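Local coordinates for Mgp-operon protein 3 (Mycoplasma pneumoniae, PDB 6RJ1), which is an extracellular adhesion protein of a human pathogen, probably acting with P1 and probably recognising sugars on host cells, at residues P658-G663 against S688-L693; H731-P736 against L775-T780; N78-S83 against L136-Q141; K140-G145 against S156-L161. All coordinates share one frame; numbering follows the deposited sequence.

Interaction 1: residues P658-G663 against S688-L693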
loop_
_atom_site.group_PDB
_atom_site.type_symbol
_atom_site.label_atom_id
_atom_site.label_comp_id
_atom_site.label_asym_id
_atom_site.label_seq_id
_atom_site.Cartn_x
_atom_site.Cartn_y
_atom_site.Cartn_z
ATOM N N PRO A 658 0.721 4.978 4.055
ATOM C CA PRO A 658 -0.363 4.592 4.971
ATOM C C PRO A 658 -0.808 5.687 5.960
ATOM O O PRO A 658 -1.626 5.406 6.849
ATOM C CB PRO A 658 0.206 3.354 5.693
ATOM C CG PRO A 658 1.485 3.030 5.012
ATOM C CD PRO A 658 1.976 4.314 4.455
ATOM N N LEU A 659 -0.299 6.934 5.799
ATOM C CA LEU A 659 -0.663 8.061 6.668
ATOM C C LEU A 659 -1.758 8.959 6.119
ATOM O O LEU A 659 -1.719 9.335 4.944
ATOM C CB LEU A 659 0.549 8.918 7.042
ATOM C CG LEU A 659 1.660 8.261 7.881
ATOM C CD1 LEU A 659 2.559 9.308 8.454
ATOM C CD2 LEU A 659 1.109 7.377 8.994
ATOM N N ASN A 660 -2.707 9.345 6.995
ATOM C CA ASN A 660 -3.794 10.279 6.672
ATOM C C ASN A 660 -3.295 11.711 6.817
ATOM O O ASN A 660 -3.549 12.534 5.944
ATOM C CB ASN A 660 -5.020 10.058 7.575
ATOM C CG ASN A 660 -6.048 9.123 7.000
ATOM O OD1 ASN A 660 -5.754 8.265 6.157
ATOM N ND2 ASN A 660 -7.284 9.268 7.447
ATOM N N SER A 661 -2.574 11.999 7.920
ATOM C CA SER A 661 -2.026 13.323 8.209
ATOM C C SER A 661 -0.505 13.351 8.102
ATOM O O SER A 661 0.177 12.425 8.562
ATOM C CB SER A 661 -2.461 13.801 9.591
ATOM O OG SER A 661 -1.930 15.081 9.894
ATOM N N TYR A 662 0.011 14.435 7.503
ATOM C CA TYR A 662 1.434 14.706 7.338
ATOM C C TYR A 662 1.830 15.908 8.181
ATOM O O TYR A 662 2.909 16.472 7.976
ATOM C CB TYR A 662 1.747 14.979 5.868
ATOM C CG TYR A 662 1.851 13.741 5.004
ATOM C CD1 TYR A 662 2.799 12.756 5.276
ATOM C CD2 TYR A 662 1.081 13.605 3.855
ATOM C CE1 TYR A 662 2.951 11.647 4.442
ATOM C CE2 TYR A 662 1.236 12.510 3.007
ATOM C CZ TYR A 662 2.173 11.535 3.305
ATOM O OH TYR A 662 2.318 10.453 2.479
ATOM N N GLY A 663 0.949 16.300 9.108
ATOM C CA GLY A 663 1.142 17.436 10.000
ATOM C C GLY A 663 2.396 17.279 10.827
ATOM O O GLY A 663 2.517 16.322 11.592
ATOM N N SER A 688 -4.274 3.542 16.501
ATOM C CA SER A 688 -4.778 4.532 15.573
ATOM C C SER A 688 -5.812 3.765 14.735
ATOM O O SER A 688 -5.693 2.544 14.554
ATOM C CB SER A 688 -3.660 5.065 14.681
ATOM O OG SER A 688 -4.160 5.712 13.521
ATOM N N ARG A 689 -6.837 4.462 14.260
ATOM C CA ARG A 689 -7.854 3.815 13.459
ATOM C C ARG A 689 -7.826 4.333 12.013
ATOM O O ARG A 689 -8.711 3.994 11.229
ATOM C CB ARG A 689 -9.228 3.998 14.121
ATOM C CG ARG A 689 -9.620 2.927 15.146
ATOM C CD ARG A 689 -8.853 2.977 16.464
ATOM N NE ARG A 689 -8.969 4.276 17.131
ATOM C CZ ARG A 689 -9.906 4.584 18.021
ATOM N NH1 ARG A 689 -9.937 5.791 18.569
ATOM N NH2 ARG A 689 -10.819 3.688 18.370
ATOM N N THR A 690 -6.790 5.137 11.654
ATOM C CA THR A 690 -6.627 5.726 10.315
ATOM C C THR A 690 -5.189 5.701 9.792
ATOM O O THR A 690 -4.981 5.798 8.583
ATOM C CB THR A 690 -7.189 7.168 10.250
ATOM O OG1 THR A 690 -6.639 7.975 11.298
ATOM C CG2 THR A 690 -8.711 7.220 10.237
ATOM N N ASP A 691 -4.201 5.605 10.686
ATOM C CA ASP A 691 -2.793 5.622 10.291
ATOM C C ASP A 691 -2.107 4.277 10.463
ATOM O O ASP A 691 -2.345 3.592 11.458
ATOM C CB ASP A 691 -2.038 6.740 11.028
ATOM C CG ASP A 691 -2.554 8.132 10.678
ATOM O OD1 ASP A 691 -2.108 8.690 9.653
ATOM O OD2 ASP A 691 -3.413 8.656 11.424
ATOM N N GLN A 692 -1.257 3.896 9.473
ATOM C CA GLN A 692 -0.464 2.656 9.419
ATOM C C GLN A 692 -1.374 1.427 9.544
ATOM O O GLN A 692 -1.085 0.490 10.297
ATOM C CB GLN A 692 0.667 2.649 10.474
ATOM C CG GLN A 692 1.498 3.921 10.550
ATOM C CD GLN A 692 2.708 3.934 9.659
ATOM O OE1 GLN A 692 2.662 3.603 8.480
ATOM N NE2 GLN A 692 3.833 4.351 10.209
ATOM N N LEU A 693 -2.485 1.444 8.795
ATOM C CA LEU A 693 -3.488 0.390 8.825
ATOM C C LEU A 693 -3.300 -0.697 7.776
ATOM O O LEU A 693 -3.415 -0.437 6.571
ATOM C CB LEU A 693 -4.895 0.998 8.725
ATOM C CG LEU A 693 -5.805 0.902 9.948
ATOM C CD1 LEU A 693 -5.178 1.538 11.193
ATOM C CD2 LEU A 693 -7.136 1.551 9.650
HETATM O O HOH W 1 -3.346 3.188 6.782
#

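Interaction 2: residues H731-P736 against L775-T780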
loop_
_atom_site.group_PDB
_atom_site.type_symbol
_atom_site.label_atom_id
_atom_site.label_comp_id
_atom_site.label_asym_id
_atom_site.label_seq_id
_atom_site.Cartn_x
_atom_site.Cartn_y
_atom_site.Cartn_z
ATOM N N HIS A 731 -5.848 -3.828 10.833
ATOM C CA HIS A 731 -5.014 -3.834 12.015
ATOM C C HIS A 731 -4.000 -2.712 11.967
ATOM O O HIS A 731 -3.398 -2.444 10.926
ATOM C CB HIS A 731 -4.303 -5.188 12.158
ATOM C CG HIS A 731 -4.027 -5.554 13.578
ATOM N ND1 HIS A 731 -4.787 -6.509 14.235
ATOM C CD2 HIS A 731 -3.109 -5.056 14.441
ATOM C CE1 HIS A 731 -4.303 -6.564 15.466
ATOM N NE2 HIS A 731 -3.287 -5.713 15.634
ATOM N N TYR A 732 -3.796 -2.077 13.113
ATOM C CA TYR A 732 -2.828 -1.011 13.276
ATOM C C TYR A 732 -1.441 -1.637 13.324
ATOM O O TYR A 732 -1.150 -2.477 14.183
ATOM C CB TYR A 732 -3.162 -0.202 14.538
ATOM C CG TYR A 732 -2.134 0.823 14.960
ATOM C CD1 TYR A 732 -1.784 1.879 14.121
ATOM C CD2 TYR A 732 -1.578 0.791 16.236
ATOM C CE1 TYR A 732 -0.868 2.852 14.529
ATOM C CE2 TYR A 732 -0.674 1.759 16.655
ATOM C CZ TYR A 732 -0.326 2.790 15.803
ATOM O OH TYR A 732 0.555 3.733 16.257
ATOM N N LEU A 733 -0.615 -1.269 12.348
ATOM C CA LEU A 733 0.732 -1.797 12.200
ATOM C C LEU A 733 1.735 -0.646 11.966
ATOM O O LEU A 733 2.074 -0.344 10.823
ATOM C CB LEU A 733 0.726 -2.828 11.046
ATOM C CG LEU A 733 1.924 -3.742 10.879
ATOM C CD1 LEU A 733 2.213 -4.523 12.143
ATOM C CD2 LEU A 733 1.692 -4.696 9.726
ATOM N N PRO A 734 2.185 0.027 13.049
ATOM C CA PRO A 734 3.122 1.146 12.878
ATOM C C PRO A 734 4.550 0.704 12.582
ATOM O O PRO A 734 4.866 -0.459 12.807
ATOM C CB PRO A 734 3.042 1.854 14.234
ATOM C CG PRO A 734 2.749 0.773 15.190
ATOM C CD PRO A 734 1.855 -0.182 14.475
ATOM N N VAL A 735 5.428 1.630 12.123
ATOM C CA VAL A 735 6.855 1.321 11.920
ATOM C C VAL A 735 7.523 1.150 13.291
ATOM O O VAL A 735 7.090 1.802 14.251
ATOM C CB VAL A 735 7.652 2.365 11.094
ATOM C CG1 VAL A 735 7.529 2.110 9.609
ATOM C CG2 VAL A 735 7.303 3.803 11.456
ATOM N N PRO A 736 8.598 0.341 13.424
ATOM C CA PRO A 736 9.274 0.260 14.721
ATOM C C PRO A 736 9.814 1.636 15.103
ATOM O O PRO A 736 10.420 2.312 14.273
ATOM C CB PRO A 736 10.412 -0.730 14.461
ATOM C CG PRO A 736 10.009 -1.475 13.270
ATOM C CD PRO A 736 9.286 -0.496 12.423
ATOM N N LEU A 775 9.331 6.685 9.050
ATOM C CA LEU A 775 7.987 7.151 9.338
ATOM C C LEU A 775 6.893 6.289 8.731
ATOM O O LEU A 775 5.855 6.088 9.369
ATOM C CB LEU A 775 7.881 8.581 8.761
ATOM C CG LEU A 775 7.118 9.712 9.485
ATOM C CD1 LEU A 775 6.082 10.319 8.580
ATOM C CD2 LEU A 775 6.534 9.304 10.816
ATOM N N LEU A 776 7.092 5.836 7.484
ATOM C CA LEU A 776 6.077 5.104 6.735
ATOM C C LEU A 776 6.302 3.622 6.705
ATOM O O LEU A 776 7.416 3.168 6.429
ATOM C CB LEU A 776 5.950 5.652 5.297
ATOM C CG LEU A 776 5.964 7.169 5.132
ATOM C CD1 LEU A 776 6.189 7.553 3.702
ATOM C CD2 LEU A 776 4.701 7.813 5.687
ATOM N N ASN A 777 5.237 2.859 6.980
ATOM C CA ASN A 777 5.309 1.410 6.932
ATOM C C ASN A 777 5.117 0.908 5.504
ATOM O O ASN A 777 4.535 1.596 4.670
ATOM C CB ASN A 777 4.357 0.745 7.922
ATOM C CG ASN A 777 4.871 -0.583 8.429
ATOM O OD1 ASN A 777 5.848 -1.147 7.934
ATOM N ND2 ASN A 777 4.225 -1.123 9.432
ATOM N N PHE A 778 5.659 -0.269 5.218
ATOM C CA PHE A 778 5.611 -0.880 3.898
ATOM C C PHE A 778 5.420 -2.383 4.068
ATOM O O PHE A 778 5.974 -2.968 4.986
ATOM C CB PHE A 778 6.914 -0.530 3.152
ATOM C CG PHE A 778 7.279 -1.369 1.955
ATOM C CD1 PHE A 778 6.769 -1.075 0.699
ATOM C CD2 PHE A 778 8.191 -2.406 2.068
ATOM C CE1 PHE A 778 7.136 -1.827 -0.415
ATOM C CE2 PHE A 778 8.554 -3.158 0.951
ATOM C CZ PHE A 778 8.023 -2.861 -0.283
ATOM N N GLY A 779 4.624 -2.977 3.197
ATOM C CA GLY A 779 4.328 -4.402 3.221
ATOM C C GLY A 779 4.541 -5.035 1.870
ATOM O O GLY A 779 4.122 -4.481 0.857
ATOM N N THR A 780 5.197 -6.201 1.847
ATOM C CA THR A 780 5.539 -6.911 0.617
ATOM C C THR A 780 5.555 -8.434 0.800
ATOM O O THR A 780 5.729 -8.932 1.915
ATOM C CB THR A 780 6.907 -6.377 0.080
ATOM O OG1 THR A 780 7.154 -6.868 -1.237
ATOM C CG2 THR A 780 8.087 -6.729 0.988
#

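Interaction 3: residues N78-S83 against L136-Q141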
loop_
_atom_site.group_PDB
_atom_site.type_symbol
_atom_site.label_atom_id
_atom_site.label_comp_id
_atom_site.label_asym_id
_atom_site.label_seq_id
_atom_site.Cartn_x
_atom_site.Cartn_y
_atom_site.Cartn_z
ATOM N N ASN A 78 -23.411 7.593 -22.129
ATOM C CA ASN A 78 -22.914 6.290 -21.665
ATOM C C ASN A 78 -21.439 6.026 -22.055
ATOM O O ASN A 78 -21.009 4.866 -22.150
ATOM C CB ASN A 78 -23.845 5.152 -22.113
ATOM C CG ASN A 78 -24.721 4.624 -20.998
ATOM O OD1 ASN A 78 -25.915 4.931 -20.919
ATOM N ND2 ASN A 78 -24.150 3.816 -20.108
ATOM N N GLN A 79 -20.659 7.110 -22.235
ATOM C CA GLN A 79 -19.245 7.024 -22.583
ATOM C C GLN A 79 -18.355 7.156 -21.340
ATOM O O GLN A 79 -18.600 8.009 -20.480
ATOM C CB GLN A 79 -18.885 8.071 -23.650
ATOM C CG GLN A 79 -17.882 7.572 -24.688
ATOM C CD GLN A 79 -18.489 6.803 -25.846
ATOM O OE1 GLN A 79 -19.471 6.059 -25.713
ATOM N NE2 GLN A 79 -17.895 6.953 -27.020
ATOM N N ASN A 80 -17.330 6.295 -21.251
ATOM C CA ASN A 80 -16.377 6.281 -20.143
ATOM C C ASN A 80 -15.467 7.508 -20.221
ATOM O O ASN A 80 -14.928 7.805 -21.291
ATOM C CB ASN A 80 -15.554 4.981 -20.152
ATOM C CG ASN A 80 -14.822 4.647 -18.865
ATOM O OD1 ASN A 80 -14.707 5.444 -17.926
ATOM N ND2 ASN A 80 -14.293 3.440 -18.798
ATOM N N ALA A 81 -15.320 8.228 -19.090
ATOM C CA ALA A 81 -14.484 9.424 -18.968
ATOM C C ALA A 81 -13.018 9.044 -19.068
ATOM O O ALA A 81 -12.185 9.854 -19.475
ATOM C CB ALA A 81 -14.754 10.110 -17.644
ATOM N N LEU A 82 -12.724 7.787 -18.705
ATOM C CA LEU A 82 -11.423 7.133 -18.740
ATOM C C LEU A 82 -11.271 6.412 -20.081
ATOM O O LEU A 82 -12.168 5.673 -20.497
ATOM C CB LEU A 82 -11.346 6.133 -17.570
ATOM C CG LEU A 82 -10.372 6.420 -16.421
ATOM C CD1 LEU A 82 -10.321 7.888 -16.062
ATOM C CD2 LEU A 82 -10.726 5.608 -15.199
ATOM N N SER A 83 -10.157 6.669 -20.778
ATOM C CA SER A 83 -9.839 6.042 -22.065
ATOM C C SER A 83 -8.341 6.043 -22.320
ATOM O O SER A 83 -7.604 6.806 -21.688
ATOM C CB SER A 83 -10.558 6.741 -23.212
ATOM O OG SER A 83 -10.142 8.091 -23.318
ATOM N N LEU A 136 -9.595 -0.223 -18.658
ATOM C CA LEU A 136 -9.745 0.849 -17.684
ATOM C C LEU A 136 -11.074 0.669 -16.905
ATOM O O LEU A 136 -12.060 0.214 -17.502
ATOM C CB LEU A 136 -9.825 2.187 -18.449
ATOM C CG LEU A 136 -8.617 3.139 -18.525
ATOM C CD1 LEU A 136 -7.591 2.916 -17.451
ATOM C CD2 LEU A 136 -8.054 3.206 -19.900
ATOM N N PRO A 137 -11.156 1.061 -15.602
ATOM C CA PRO A 137 -12.446 0.954 -14.894
ATOM C C PRO A 137 -13.490 1.887 -15.516
ATOM O O PRO A 137 -13.116 2.796 -16.266
ATOM C CB PRO A 137 -12.099 1.358 -13.463
ATOM C CG PRO A 137 -10.898 2.208 -13.592
ATOM C CD PRO A 137 -10.116 1.655 -14.737
ATOM N N TYR A 138 -14.788 1.655 -15.243
ATOM C CA TYR A 138 -15.813 2.513 -15.819
ATOM C C TYR A 138 -16.217 3.677 -14.907
ATOM O O TYR A 138 -16.456 3.494 -13.713
ATOM C CB TYR A 138 -17.036 1.707 -16.282
ATOM C CG TYR A 138 -18.092 2.543 -16.976
ATOM C CD1 TYR A 138 -18.046 2.765 -18.350
ATOM C CD2 TYR A 138 -19.138 3.116 -16.261
ATOM C CE1 TYR A 138 -19.011 3.544 -18.992
ATOM C CE2 TYR A 138 -20.085 3.926 -16.885
ATOM C CZ TYR A 138 -20.028 4.123 -18.253
ATOM O OH TYR A 138 -20.987 4.896 -18.859
ATOM N N VAL A 139 -16.315 4.873 -15.505
ATOM C CA VAL A 139 -16.771 6.110 -14.873
ATOM C C VAL A 139 -17.467 6.955 -15.946
ATOM O O VAL A 139 -16.845 7.341 -16.936
ATOM C CB VAL A 139 -15.707 6.857 -14.021
ATOM C CG1 VAL A 139 -14.498 7.301 -14.842
ATOM C CG2 VAL A 139 -16.326 8.027 -13.268
ATOM N N LYS A 140 -18.784 7.146 -15.790
ATOM C CA LYS A 140 -19.623 7.829 -16.773
ATOM C C LYS A 140 -19.394 9.337 -16.795
ATOM O O LYS A 140 -19.462 9.986 -15.750
ATOM C CB LYS A 140 -21.108 7.448 -16.560
ATOM C CG LYS A 140 -22.148 8.231 -17.367
ATOM C CD LYS A 140 -23.113 8.964 -16.419
ATOM C CE LYS A 140 -24.214 9.731 -17.111
ATOM N NZ LYS A 140 -25.294 8.835 -17.607
ATOM N N GLN A 141 -19.115 9.880 -18.003
ATOM C CA GLN A 141 -18.933 11.314 -18.248
ATOM C C GLN A 141 -20.301 11.939 -18.040
ATOM O O GLN A 141 -21.269 11.512 -18.672
ATOM C CB GLN A 141 -18.414 11.564 -19.667
ATOM C CG GLN A 141 -17.197 12.465 -19.681
ATOM C CD GLN A 141 -16.737 12.789 -21.073
ATOM O OE1 GLN A 141 -16.832 13.936 -21.518
ATOM N NE2 GLN A 141 -16.204 11.797 -21.784
#

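Interaction 4: residues K140-G145 against S156-L161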
loop_
_atom_site.group_PDB
_atom_site.type_symbol
_atom_site.label_atom_id
_atom_site.label_comp_id
_atom_site.label_asym_id
_atom_site.label_seq_id
_atom_site.Cartn_x
_atom_site.Cartn_y
_atom_site.Cartn_z
ATOM N N LYS A 140 -18.784 7.146 -15.790
ATOM C CA LYS A 140 -19.623 7.829 -16.773
ATOM C C LYS A 140 -19.394 9.337 -16.795
ATOM O O LYS A 140 -19.462 9.986 -15.750
ATOM C CB LYS A 140 -21.108 7.448 -16.560
ATOM C CG LYS A 140 -22.148 8.231 -17.367
ATOM C CD LYS A 140 -23.113 8.964 -16.419
ATOM C CE LYS A 140 -24.214 9.731 -17.111
ATOM N NZ LYS A 140 -25.294 8.835 -17.607
ATOM N N GLN A 141 -19.115 9.880 -18.003
ATOM C CA GLN A 141 -18.933 11.314 -18.248
ATOM C C GLN A 141 -20.301 11.939 -18.040
ATOM O O GLN A 141 -21.269 11.512 -18.672
ATOM C CB GLN A 141 -18.414 11.564 -19.667
ATOM C CG GLN A 141 -17.197 12.465 -19.681
ATOM C CD GLN A 141 -16.737 12.789 -21.073
ATOM O OE1 GLN A 141 -16.832 13.936 -21.518
ATOM N NE2 GLN A 141 -16.204 11.797 -21.784
ATOM N N GLU A 142 -20.405 12.879 -17.098
ATOM C CA GLU A 142 -21.685 13.426 -16.681
ATOM C C GLU A 142 -22.335 14.384 -17.701
ATOM O O GLU A 142 -22.834 13.884 -18.705
ATOM C CB GLU A 142 -21.579 14.031 -15.280
ATOM C CG GLU A 142 -21.277 12.937 -14.270
ATOM C CD GLU A 142 -21.810 13.131 -12.870
ATOM O OE1 GLU A 142 -21.595 14.220 -12.293
ATOM O OE2 GLU A 142 -22.418 12.175 -12.339
ATOM N N SER A 143 -22.364 15.716 -17.430
ATOM C CA SER A 143 -22.985 16.847 -18.162
ATOM C C SER A 143 -23.793 17.641 -17.127
ATOM O O SER A 143 -24.179 18.784 -17.381
ATOM C CB SER A 143 -23.926 16.384 -19.276
ATOM O OG SER A 143 -23.239 15.937 -20.434
ATOM N N GLN A 144 -24.032 17.008 -15.950
ATOM C CA GLN A 144 -24.788 17.509 -14.795
ATOM C C GLN A 144 -23.959 18.501 -13.952
ATOM O O GLN A 144 -23.634 18.229 -12.789
ATOM C CB GLN A 144 -25.304 16.324 -13.942
ATOM C CG GLN A 144 -26.289 15.405 -14.667
ATOM C CD GLN A 144 -25.947 13.941 -14.503
ATOM O OE1 GLN A 144 -25.001 13.419 -15.107
ATOM N NE2 GLN A 144 -26.728 13.243 -13.694
ATOM N N GLY A 145 -23.635 19.642 -14.562
ATOM C CA GLY A 145 -22.858 20.715 -13.950
ATOM C C GLY A 145 -22.500 21.820 -14.924
ATOM O O GLY A 145 -23.289 22.163 -15.809
ATOM N N SER A 156 -21.739 10.705 -7.124
ATOM C CA SER A 156 -20.981 10.721 -8.372
ATOM C C SER A 156 -19.478 10.543 -8.194
ATOM O O SER A 156 -18.795 11.448 -7.700
ATOM C CB SER A 156 -21.277 11.997 -9.155
ATOM O OG SER A 156 -20.429 12.138 -10.282
ATOM N N LEU A 157 -18.959 9.398 -8.662
ATOM C CA LEU A 157 -17.533 9.100 -8.662
ATOM C C LEU A 157 -16.823 10.055 -9.629
ATOM O O LEU A 157 -15.725 10.522 -9.330
ATOM C CB LEU A 157 -17.299 7.633 -9.046
ATOM C CG LEU A 157 -15.853 7.128 -9.224
ATOM C CD1 LEU A 157 -14.985 7.372 -7.981
ATOM C CD2 LEU A 157 -15.853 5.667 -9.549
ATOM N N TYR A 158 -17.483 10.392 -10.751
ATOM C CA TYR A 158 -16.972 11.335 -11.744
ATOM C C TYR A 158 -16.617 12.690 -11.100
ATOM O O TYR A 158 -15.536 13.229 -11.359
ATOM C CB TYR A 158 -17.965 11.516 -12.905
ATOM C CG TYR A 158 -17.447 12.472 -13.955
ATOM C CD1 TYR A 158 -16.485 12.069 -14.875
ATOM C CD2 TYR A 158 -17.860 13.799 -13.982
ATOM C CE1 TYR A 158 -15.964 12.959 -15.813
ATOM C CE2 TYR A 158 -17.352 14.695 -14.920
ATOM C CZ TYR A 158 -16.388 14.273 -15.819
ATOM O OH TYR A 158 -15.855 15.142 -16.727
ATOM N N LYS A 159 -17.517 13.216 -10.250
ATOM C CA LYS A 159 -17.324 14.485 -9.554
ATOM C C LYS A 159 -16.099 14.448 -8.647
ATOM O O LYS A 159 -15.343 15.421 -8.623
ATOM C CB LYS A 159 -18.590 14.897 -8.786
ATOM C CG LYS A 159 -19.692 15.420 -9.691
ATOM C CD LYS A 159 -20.791 16.115 -8.911
ATOM C CE LYS A 159 -21.924 16.570 -9.803
ATOM N NZ LYS A 159 -22.872 15.462 -10.101
ATOM N N THR A 160 -15.870 13.306 -7.956
ATOM C CA THR A 160 -14.715 13.086 -7.072
ATOM C C THR A 160 -13.423 13.113 -7.878
ATOM O O THR A 160 -12.461 13.754 -7.456
ATOM C CB THR A 160 -14.826 11.731 -6.331
ATOM O OG1 THR A 160 -16.101 11.613 -5.705
ATOM C CG2 THR A 160 -13.705 11.521 -5.295
ATOM N N LEU A 161 -13.403 12.404 -9.026
ATOM C CA LEU A 161 -12.237 12.285 -9.891
ATOM C C LEU A 161 -11.819 13.600 -10.530
ATOM O O LEU A 161 -10.627 13.817 -10.758
ATOM C CB LEU A 161 -12.446 11.188 -10.937
ATOM C CG LEU A 161 -12.639 9.765 -10.386
ATOM C CD1 LEU A 161 -13.114 8.826 -11.466
ATOM C CD2 LEU A 161 -11.373 9.235 -9.699
#

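Interaction 1: residues P658-G663 against S688-L693
Q692 meets P658 through both its backbone and its side chain. Q692 N donates to P658 O at 3.0 Å, approaching from well above the carbonyl plane, and a water 2.8 Å from P658 O donates to that oxygen and accepts from L693 N, so two donors grip one carbonyl. Q692 CG lies anti to its own carbonyl carbon (chi1 -47°); the chain bends at chi2, and OE1 lies 3.7 Å from P658 CG at the pyrrolidine ring. Its amide is satisfied by N777 N at OE1 and by A672 O at NE2. D691 is the second anchor: OD1 accepts from N660 N at 2.8 Å, a fairly straight bond (160°) that reaches the carboxylate from above its plane. L659 CD2 packs on that same OD1 at 3.5 Å, its side chain crossing D691 at about a right angle. S688 OG accepts from D691 N at 2.8 Å, an ST motif. Both segments are loop, apart from L693, where strand 693-699 begins; the first leaves strand 650-654. Helix 666-673 lies between them in sequence, and strand 549-563 backs the contact, F555 touching P658 and K556 bonding N660 OD1.

Interaction 2: residues H731-P736 against L775-T780
N777 reaches across to L733 and V735, and its side chain can be followed atom by atom. CB sits 3.8 Å from V735 CG1, the first apolar touch. CG, which chi1 of -150° swings to the side roughly anti to the backbone N, stays near the same methyl and lies 3.7 Å from L733 O. The amide then splits its work. ND2 donates to L733 O at 2.7 Å, with the acceptor lying within 1° of the amide plane; seen from the acceptor, the nitrogen stands above the L733 carbonyl plane. OD1 turns back to its own chain and takes F778 N at 2.9 Å, with R806 N as a further donor from outside. Between the two segments this amide supplies the sole hydrogen bond. The place is the junction between the end of strand 723-732, part of a large mixed sheet, and the approach to strand 779-786, the first strand of a separate antiparallel sheet; the MgpC adhesin family, to which this protein belongs, is placed in the beta-propeller clan. V735 buries as much surface as N777. Its two methyls meet successive carbonyls of the other chain: CG1, anti to the carbonyl carbon, comes 3.4 Å from L776 O, and CG2 comes 3.4 Å from L775 O. L733 CG flanks the amide at 3.8 Å from N777 ND2. Beyond these, L733 and N777 both rest on F555 of strand 549-563, while V735 touches L673 of helix 666-673.

Interaction 3: residues N78-S83 against L136-Q141
The side-chain amide of N80 behaves here like a peptide group inserted against the backbone of P137 and V139. Its CG is anti to the backbone N (chi1 -163°), which carries the amide toward that chain; ND2 donates to P137 O at 2.9 Å, almost within its own plane, and OD1 accepts from V139 N at 3.0 Å. On the opposite face of its plane OD1 also takes L82 N at 3.2 Å, closing an Asx turn, so three bonds fix the rotation of the group. Two backbone bonds flank it: A81 N to V139 O at 2.8 Å and Q141 N to Q79 O at 3.1 Å, both nearly straight. They make N80 and K140 the non-hydrogen-bonded pair of a single antiparallel bridge, in keeping with segment directions 132° apart. Next to the bridge A81 CB faces V139 CG1 at 4.0 Å. At the outer end the Y138 hydroxyl gives a weak bond to N78 O at 3.3 Å, the oxygen lying near the ring plane at its edge. At the other end L82 packs on L136 and, through CD2, on P137 CG at 3.8 Å. The bridge lies just ahead of strand 82-84, which pairs with strand 64-66, against the loop that leaves strand 125-135. W492 of strand 487-492 covers L82 and P137, and helix 157-163 covers A81 and V139 through Y158.

Interaction 4: residues K140-G145 against S156-L161
The Y158 ring receives the backbone of Q141 and E142 on one face: E142 N stands 4.1 Å above the ring plane, over the centre, while Q141 CA is displaced toward the rim. K140 O approaches obliquely, and E142 CG touches the ring atom Y158 CD2 at 3.5 Å, the two side chains running alongside in opposite senses. That course takes the E142 carboxylate, turned 39° from the ring plane, beyond Y158 to the start of the helix. K159 NZ forms a salt bridge with E142 OE1 at 2.8 Å, meeting it on the syn side and 16° out of plane; the lysine chain bends at its last torsion (chi4 82°), which turns NZ to the acid. S156 OG gives a weak hydrogen bond to E142 OE2 at 2.9 Å. S156 is the N-cap residue, and the same OG accepts from K159 N at 3.1 Å, so one serine links the carboxylate to the helix end. A negative charge beside the first turn, near helix N-H groups, would probably be favourable. K159 CE also passes 3.8 Å from Q144 O, at the centre of an inverse gamma turn. The contact fastens the loop after strand 125-135 to the first turn of helix 157-163. Y158 OH continues to Q67 O and its ring meets F66 of strand 64-66, while L157 and L161 pack on W492 of strand 487-492.

How the interactions relate
From the N terminus, interaction 3 comes first, closing a long loop that holds helix 86-93 and the antiparallel strands 114-121 and 125-135. Interaction 4 begins where it ends, sharing K140 and Q141, and closes a short, partly disordered loop; together they hold the loop after strand 125-135 to the segment before strand 82-84 and to helix 157-163. Much later, interaction 1 closes a loop carrying helix 666-673, and interaction 2 follows in series, without nesting or crossing, closing 38 residues with no helix or strand between strands 723-732 and 779-786. These two touch, Q692 O lying 2.7 Å from L733 N, probably hydrogen-bonded, and join the approaches to strands 693-699 and 779-786 to the end of strand 723-732.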